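Local coordinates for protein beta-galactosidase (Marinomonas sp. ef1, PDB 6Y2K) that catalyses the hydrolysis of beta-galactosides as a cold-active glycoside hydrolase of family 42, and assembles into a hexamer, at residues 22-27 with 64-69; 31-36 with 311-316. All coordinates share one frame; numbering follows the deposited sequence. Where two conformers were deposited one is given.

Contact 1 of 2, residues 22-27 with 64-69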
# COMPACT_ATOMS: atom_id res chain seq x y z
N GLN A 22 11.05 54.65 -18.41
CA GLN A 22 10.37 55.37 -17.31
C GLN A 22 9.69 54.39 -16.35
O GLN A 22 9.82 54.52 -15.13
CB GLN A 22 9.34 56.37 -17.87
CG GLN A 22 9.98 57.55 -18.59
CD GLN A 22 8.99 58.44 -19.32
OE1 GLN A 22 7.94 57.98 -19.80
NE2 GLN A 22 9.33 59.72 -19.43
N HIS A 23 9.00 53.41 -16.91
CA HIS A 23 8.34 52.35 -16.14
C HIS A 23 9.39 51.57 -15.31
O HIS A 23 9.20 51.37 -14.11
CB HIS A 23 7.56 51.44 -17.10
CG HIS A 23 6.52 50.59 -16.44
ND1 HIS A 23 5.54 49.94 -17.16
CD2 HIS A 23 6.30 50.27 -15.15
CE1 HIS A 23 4.76 49.26 -16.34
NE2 HIS A 23 5.20 49.44 -15.11
N MET A 24 10.50 51.19 -15.93
CA MET A 24 11.60 50.52 -15.19
C MET A 24 12.03 51.33 -13.95
O MET A 24 12.16 50.79 -12.85
CB MET A 24 12.81 50.31 -16.11
CG MET A 24 12.62 49.21 -17.15
SD MET A 24 13.89 49.24 -18.43
CE MET A 24 13.15 48.13 -19.62
N ARG A 25 12.23 52.62 -14.16
CA ARG A 25 12.63 53.53 -13.08
C ARG A 25 11.58 53.53 -11.96
O ARG A 25 11.94 53.43 -10.78
CB ARG A 25 12.88 54.95 -13.62
CG ARG A 25 13.43 55.95 -12.61
CD ARG A 25 13.64 57.32 -13.24
NE ARG A 25 14.55 58.14 -12.44
CZ ARG A 25 15.00 59.34 -12.81
NH1 ARG A 25 14.62 59.87 -13.97
NH2 ARG A 25 15.82 60.01 -12.02
N ARG A 26 10.30 53.62 -12.32
CA ARG A 26 9.21 53.64 -11.33
C ARG A 26 9.22 52.41 -10.42
O ARG A 26 8.95 52.53 -9.23
CB ARG A 26 7.83 53.75 -12.00
CG ARG A 26 7.56 55.11 -12.63
CD ARG A 26 6.07 55.36 -12.91
NE ARG A 26 5.49 54.50 -13.95
CZ ARG A 26 5.59 54.69 -15.27
NH1 ARG A 26 4.99 53.82 -16.10
NH2 ARG A 26 6.28 55.71 -15.79
N ILE A 27 9.53 51.25 -10.99
CA ILE A 27 9.62 50.00 -10.23
C ILE A 27 10.79 50.00 -9.25
O ILE A 27 10.71 49.38 -8.20
CB ILE A 27 9.65 48.78 -11.19
CG1 ILE A 27 8.29 48.63 -11.89
CG2 ILE A 27 10.01 47.49 -10.46
CD1 ILE A 27 8.32 47.82 -13.17
N GLN A 64 17.13 58.19 -18.30
CA GLN A 64 16.35 57.83 -17.12
C GLN A 64 17.21 57.37 -15.94
O GLN A 64 16.67 56.93 -14.93
CB GLN A 64 15.33 56.74 -17.49
CG GLN A 64 14.34 57.20 -18.53
CD GLN A 64 13.52 58.40 -18.07
OE1 GLN A 64 13.09 58.45 -16.91
NE2 GLN A 64 13.29 59.35 -18.96
N GLY A 65 18.53 57.52 -16.04
CA GLY A 65 19.46 57.13 -14.98
C GLY A 65 19.75 55.64 -14.88
O GLY A 65 20.30 55.20 -13.88
N LEU A 66 19.41 54.87 -15.92
CA LEU A 66 19.64 53.42 -15.93
C LEU A 66 21.04 53.10 -16.42
O LEU A 66 21.48 53.64 -17.44
CB LEU A 66 18.60 52.72 -16.80
CG LEU A 66 17.16 52.94 -16.33
CD1 LEU A 66 16.16 52.64 -17.43
CD2 LEU A 66 16.88 52.12 -15.08
N LYS A 67 21.73 52.24 -15.68
CA LYS A 67 23.06 51.77 -16.03
C LYS A 67 22.94 50.52 -16.88
O LYS A 67 22.17 49.62 -16.54
CB LYS A 67 23.85 51.43 -14.76
CG LYS A 67 24.21 52.64 -13.91
CD LYS A 67 25.18 52.24 -12.81
CE LYS A 67 25.85 53.46 -12.18
NZ LYS A 67 24.84 54.41 -11.65
N VAL A 68 23.69 50.44 -17.97
CA VAL A 68 23.50 49.38 -18.96
C VAL A 68 24.59 48.31 -18.88
O VAL A 68 25.77 48.62 -18.75
CB VAL A 68 23.39 49.94 -20.39
CG1 VAL A 68 23.32 48.81 -21.42
CG2 VAL A 68 22.16 50.83 -20.50
N ILE A 69 24.15 47.05 -18.96
CA ILE A 69 25.03 45.90 -19.13
C ILE A 69 24.90 45.51 -20.60
O ILE A 69 23.83 45.06 -21.02
CB ILE A 69 24.61 44.69 -18.25
CG1 ILE A 69 24.58 45.07 -16.76
CG2 ILE A 69 25.54 43.50 -18.48
CD1 ILE A 69 23.66 44.20 -15.92
O HOH W 1 11.33 61.41 -18.07

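Contact 2 of 2, residues 31-36 with 311-316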
# COMPACT_ATOMS: atom_id res chain seq x y z
N TYR A 31 19.60 48.75 -13.25
CA TYR A 31 20.45 48.17 -14.30
C TYR A 31 19.60 47.49 -15.36
O TYR A 31 18.57 46.88 -15.06
CB TYR A 31 21.41 47.14 -13.72
CG TYR A 31 22.59 47.72 -12.99
CD1 TYR A 31 22.42 48.32 -11.74
CD2 TYR A 31 23.87 47.68 -13.53
CE1 TYR A 31 23.49 48.86 -11.06
CE2 TYR A 31 24.95 48.21 -12.85
CZ TYR A 31 24.76 48.81 -11.62
OH TYR A 31 25.81 49.35 -10.92
N VAL A 32 20.04 47.58 -16.62
CA VAL A 32 19.32 46.99 -17.75
C VAL A 32 20.31 46.30 -18.68
O VAL A 32 21.28 46.93 -19.11
CB VAL A 32 18.54 48.06 -18.54
CG1 VAL A 32 17.74 47.42 -19.68
CG2 VAL A 32 17.62 48.84 -17.61
N ARG A 33 20.07 45.02 -19.00
CA ARG A 33 20.90 44.30 -19.95
C ARG A 33 20.28 44.35 -21.35
O ARG A 33 19.07 44.16 -21.51
CB ARG A 33 21.14 42.85 -19.52
CG ARG A 33 22.21 42.15 -20.34
CD ARG A 33 22.23 40.64 -20.11
NE ARG A 33 20.99 40.01 -20.55
CZ ARG A 33 20.70 38.72 -20.40
NH1 ARG A 33 21.56 37.89 -19.83
NH2 ARG A 33 19.52 38.26 -20.84
N VAL A 34 21.10 44.64 -22.36
CA VAL A 34 20.68 44.58 -23.77
C VAL A 34 21.77 44.01 -24.68
O VAL A 34 22.95 44.03 -24.32
CB VAL A 34 20.26 45.97 -24.32
CG1 VAL A 34 19.18 46.61 -23.46
CG2 VAL A 34 21.46 46.90 -24.45
N GLY A 35 21.35 43.50 -25.84
CA GLY A 35 22.26 43.29 -26.98
C GLY A 35 22.77 41.89 -27.32
O GLY A 35 23.25 41.68 -28.45
N GLU A 36 22.67 40.94 -26.40
CA GLU A 36 23.34 39.63 -26.57
C GLU A 36 22.78 38.72 -27.68
O GLU A 36 23.46 37.77 -28.09
CB GLU A 36 23.46 38.87 -25.23
CG GLU A 36 22.24 38.05 -24.76
CD GLU A 36 21.05 38.88 -24.27
OE1 GLU A 36 21.06 40.14 -24.34
OE2 GLU A 36 20.07 38.25 -23.81
N TRP A 311 26.30 38.53 -8.95
CA TRP A 311 25.03 39.05 -9.44
C TRP A 311 24.12 37.88 -9.81
O TRP A 311 24.59 36.77 -10.05
CB TRP A 311 25.19 39.90 -10.71
CG TRP A 311 26.01 41.16 -10.62
CD1 TRP A 311 26.55 41.74 -9.51
CD2 TRP A 311 26.34 42.02 -11.72
NE1 TRP A 311 27.22 42.89 -9.85
CE2 TRP A 311 27.10 43.09 -11.20
CE3 TRP A 311 26.08 41.98 -13.09
CZ2 TRP A 311 27.61 44.12 -12.01
CZ3 TRP A 311 26.59 43.00 -13.91
CH2 TRP A 311 27.34 44.06 -13.35
N ILE A 312 22.82 38.14 -9.87
CA ILE A 312 21.89 37.25 -10.55
C ILE A 312 21.50 38.02 -11.82
O ILE A 312 20.81 39.02 -11.74
CB ILE A 312 20.64 36.92 -9.69
CG1 ILE A 312 20.96 35.85 -8.63
CG2 ILE A 312 19.51 36.37 -10.56
CD1 ILE A 312 22.06 36.19 -7.65
N MET A 313 22.00 37.56 -12.97
CA MET A 313 21.71 38.21 -14.24
C MET A 313 20.29 37.94 -14.73
O MET A 313 19.70 38.79 -15.38
CB MET A 313 22.70 37.77 -15.32
CG MET A 313 22.65 38.58 -16.60
SD MET A 313 23.19 40.29 -16.33
CE MET A 313 24.96 40.05 -16.29
N GLU A 314 19.76 36.75 -14.43
CA GLU A 314 18.41 36.36 -14.85
C GLU A 314 17.66 35.69 -13.69
O GLU A 314 18.04 34.60 -13.25
CB GLU A 314 18.46 35.40 -16.05
CG GLU A 314 19.20 35.91 -17.29
CD GLU A 314 19.26 34.91 -18.42
OE1 GLU A 314 18.55 33.89 -18.36
OE2 GLU A 314 20.02 35.14 -19.40
N GLN A 315 16.62 36.36 -13.19
CA GLN A 315 15.78 35.82 -12.12
C GLN A 315 14.39 35.51 -12.64
O GLN A 315 13.75 36.37 -13.28
CB GLN A 315 15.67 36.83 -10.97
CG GLN A 315 14.89 36.34 -9.76
CD GLN A 315 15.54 35.13 -9.10
OE1 GLN A 315 16.66 35.22 -8.61
NE2 GLN A 315 14.83 34.00 -9.08
N GLN A 316 13.91 34.29 -12.36
CA GLN A 316 12.55 33.89 -12.74
C GLN A 316 11.53 34.88 -12.18
O GLN A 316 11.57 35.14 -10.99
CB GLN A 316 12.23 32.49 -12.22
CG GLN A 316 10.88 31.96 -12.69
CD GLN A 316 10.67 30.46 -12.51
OE1 GLN A 316 11.55 29.73 -12.02
NE2 GLN A 316 9.49 29.99 -12.90

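Contact 1 of 2, residues 22-27 with 64-69
Gln22, on helix 17-27, meets Gln64 just past the C-terminal end of helix 52-63, and the contact they lead shows how one interface can be buried and apolar at one end and polar, with a bridging water, at the other. Inward, Met24 SD lies 4.2 Å from Leu66 CD1, and Met24 runs on to rest against Ile29 and Val32 of strand 29-34, while Leu66 also leans on Leu61 of helix 52-63. Outward, polar chains take over. Gln64 is bent at its second torsion (chi2 -60°), which folds its amide back against the aliphatic part of Gln22, with Gln64 OE1 3.6 Å from Gln22 CG. The two amide planes stand almost perpendicular, 87° apart, and no direct hydrogen bond joins them; instead Gln22 NE2 and Gln64 NE2 each donate to one water, both at 3.0 Å. Arg25, in one of its two deposited conformers, passes across Gln64 at about a right angle; Gln64 O then lies above the guanidinium near its margin, 3.5 Å from Arg25 NE, whose N-H does not point at it. Shortening Gln64 to an alanine removes the amide, and the bridging water would probably lose one of its two donors while Gln22 CG lost its cover. Helix 52-63 ends in a Schellman motif with Gly65, at positive phi, as C-prime residue, Leu66 N bonding back to Leu61 O and Gly65 N to His62 O. It opens the alpha-beta loop into strand 67-71, within the beta-alpha-beta unit 29-34, 52-63, 67-71 of a TIM barrel.

Contact 2 of 2, residues 31-36 with 311-316
Across the interior of the eight-stranded TIM barrel, near the C-terminal ends of its strands, Arg33 of strand 29-34 reaches Glu314 of strand 310-315 in a buried salt bridge. Arg33 NH1 donates to Glu314 OE2 at 3.2 Å and 157°, with the oxygen close to the guanidinium plane and offering its anti lone pair; a second, weak bond runs from Arg33 NH2 to the same oxygen at 3.5 Å. Carboxylate and guanidinium planes stand 89° apart, one oxygen facing both nitrogens. Glu314 OE1 is bonded instead to Tyr267 OH. Arg33, anti at its first two torsions, carries CD out to 3.9 Å from Met313 SD; the bend at chi3 (64°) then redirects NE and the guanidinium, and Met313 CG approaches Arg33 NH1 obliquely at 3.5 Å. Glu36 completes the network from the side of one guanidinium face: its OE2 lies 3.0 Å from Arg33 NH2 but well out of plane, an attraction of charges alone. Gln138 also accepts from Arg33 NH1, so the cation is gripped from several sides. All this is consistent with the active site of clan GH-A glycosidases, whose nucleophile is a glutamate at the end of the seventh strand, the place Glu314 occupies.

The two contacts show a TIM barrel from its outer shell to its core, their centres 13 Å apart. They share a seam: strands 29-34 and 67-71 are parallel neighbours, joined by probable backbone hydrogen bonds from Ile69 N to Val32 O (2.9 Å) and from Val32 N to Lys67 O (3.0 Å). Ile69 O also packs 3.4 Å from Arg33 CG, linking the two directly. Contact 1 lies by the start of strand 67-71, toward the other end of the barrel from the active site. Contact 2, near the C-terminal strand ends, holds Glu314, probably the nucleophile by family and position; a glycerol, probably from the crystallisation liquor, lies about 4 Å from its side chain.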